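Local coordinates for putative antitoxin HigA3 (Mycobacterium tuberculosis H37Rv, PDB 6LTZ), which is the putative DNA-binding antitoxin of a type II toxin-antitoxin system, dimerizes in a way that bends DNA, and would have HigB3 as its cognate toxin, at residues A54-L59 with A88-H93. Residues are numbered along the deposited sequence; the frame is centred on the assembly and turned at random.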
loop_
_atom_site.group_PDB
_atom_site.type_symbol
_atom_site.label_atom_id
_atom_site.label_comp_id
_atom_site.label_asym_id
_atom_site.label_seq_id
_atom_site.Cartn_x
_atom_site.Cartn_y
_atom_site.Cartn_z
ATOM N N ALA A 54 -13.396 17.482 -4.235
ATOM C CA ALA A 54 -12.604 18.701 -4.337
ATOM C C ALA A 54 -11.952 19.059 -3.000
ATOM O O ALA A 54 -10.884 19.663 -2.974
ATOM C CB ALA A 54 -13.463 19.855 -4.835
ATOM N N ASP A 55 -12.597 18.705 -1.892
ATOM C CA ASP A 55 -11.996 18.936 -0.576
ATOM C C ASP A 55 -10.719 18.114 -0.434
ATOM O O ASP A 55 -9.673 18.638 -0.044
ATOM C CB ASP A 55 -12.976 18.585 0.545
ATOM C CG ASP A 55 -14.226 19.445 0.519
ATOM O OD1 ASP A 55 -14.126 20.643 0.166
ATOM O OD2 ASP A 55 -15.310 18.917 0.843
ATOM N N VAL A 56 -10.813 16.829 -0.766
ATOM C CA VAL A 56 -9.666 15.922 -0.702
ATOM C C VAL A 56 -8.563 16.333 -1.673
ATOM O O VAL A 56 -7.381 16.309 -1.322
ATOM C CB VAL A 56 -10.080 14.467 -0.992
ATOM C CG1 VAL A 56 -8.856 13.548 -0.989
ATOM C CG2 VAL A 56 -11.093 13.997 0.038
ATOM N N ALA A 57 -8.944 16.720 -2.888
ATOM C CA ALA A 57 -7.963 17.153 -3.880
ATOM C C ALA A 57 -7.161 18.348 -3.370
ATOM O O ALA A 57 -5.945 18.412 -3.552
ATOM C CB ALA A 57 -8.649 17.494 -5.207
ATOM N N ALA A 58 -7.848 19.290 -2.731
ATOM C CA ALA A 58 -7.187 20.472 -2.190
ATOM C C ALA A 58 -6.235 20.092 -1.059
ATOM O O ALA A 58 -5.129 20.618 -0.964
ATOM C CB ALA A 58 -8.208 21.482 -1.701
ATOM N N LEU A 59 -6.674 19.174 -0.208
ATOM C CA LEU A 59 -5.862 18.734 0.921
ATOM C C LEU A 59 -4.605 18.011 0.455
ATOM O O LEU A 59 -3.536 18.183 1.042
ATOM C CB LEU A 59 -6.692 17.842 1.849
ATOM C CG LEU A 59 -7.705 18.634 2.677
ATOM C CD1 LEU A 59 -8.798 17.738 3.241
ATOM C CD2 LEU A 59 -6.983 19.364 3.801
ATOM N N ALA A 88 -4.558 10.227 4.596
ATOM C CA ALA A 88 -4.180 11.310 5.500
ATOM C C ALA A 88 -5.103 12.521 5.343
ATOM O O ALA A 88 -5.440 13.191 6.321
ATOM C CB ALA A 88 -2.738 11.718 5.270
ATOM N N ALA A 89 -5.516 12.798 4.114
ATOM C CA ALA A 89 -6.395 13.934 3.857
ATOM C C ALA A 89 -7.778 13.699 4.460
ATOM O O ALA A 89 -8.474 14.643 4.833
ATOM C CB ALA A 89 -6.494 14.201 2.347
ATOM N N LEU A 90 -8.169 12.432 4.568
ATOM C CA LEU A 90 -9.427 12.070 5.209
ATOM C C LEU A 90 -9.320 12.115 6.737
ATOM O O LEU A 90 -10.300 11.899 7.439
ATOM C CB LEU A 90 -9.875 10.677 4.761
ATOM C CG LEU A 90 -10.251 10.550 3.284
ATOM C CD1 LEU A 90 -10.678 9.125 2.958
ATOM C CD2 LEU A 90 -11.353 11.541 2.938
ATOM N N GLY A 91 -8.126 12.396 7.245
ATOM C CA GLY A 91 -7.908 12.479 8.681
ATOM C C GLY A 91 -7.478 11.161 9.299
ATOM O O GLY A 91 -7.417 11.022 10.524
ATOM N N GLY A 92 -7.174 10.182 8.456
ATOM C CA GLY A 92 -6.795 8.870 8.951
ATOM C C GLY A 92 -5.323 8.540 8.821
ATOM O O GLY A 92 -4.527 9.370 8.398
ATOM N N HIS A 93 -4.969 7.314 9.198
ATOM C CA HIS A 93 -3.586 6.851 9.142
ATOM C C HIS A 93 -3.515 5.509 8.420
ATOM O O HIS A 93 -4.109 4.523 8.858
ATOM C CB HIS A 93 -2.996 6.727 10.550
ATOM C CG HIS A 93 -1.592 6.211 10.578
ATOM N ND1 HIS A 93 -0.537 6.881 9.996
ATOM C CD2 HIS A 93 -1.067 5.088 11.125
ATOM C CE1 HIS A 93 0.576 6.194 10.181
ATOM N NE2 HIS A 93 0.282 5.102 10.864
#
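Val56 packs on Ala89 and Leu90, and Leu59 on Ala89, where the first helix of the predicted helix-turn-helix motif touches the end of helix 80-89 in this Cro/C1-type domain. In this apolar packing Ala89 points its methyl at the opposing helix, and its small size lets the backbones draw close, the CA atoms of Leu59 and Ala89 lying 5.7 Å apart. Ala89 CB lies 3.7 Å from Leu59 CB and 4.1 Å from Val56 CG1. The branched valine spreads its contacts: CG1, anti to the backbone N (chi1 177°), faces Ala89, while CG2 lies 3.8 Å from Leu90 CD2, the two side chains running at a slant to each other. Leu90 starts out away from helix 53-60, but its length brings its end back. It also packs on Ile44 and Arg45 and on Phe100 of the second subunit, so this leucine links helix 41-47 to that subunit.

Helix 80-89 closes in a Schellman motif. Gly91 takes positive phi (91°), where a CB would press on the carbonyl O of Leu90, which suits glycine, and its N bonds to Ala88 O at 2.9 Å. At the more exposed margin, Leu59 CD1 rests 3.5 Å from Ala89 O.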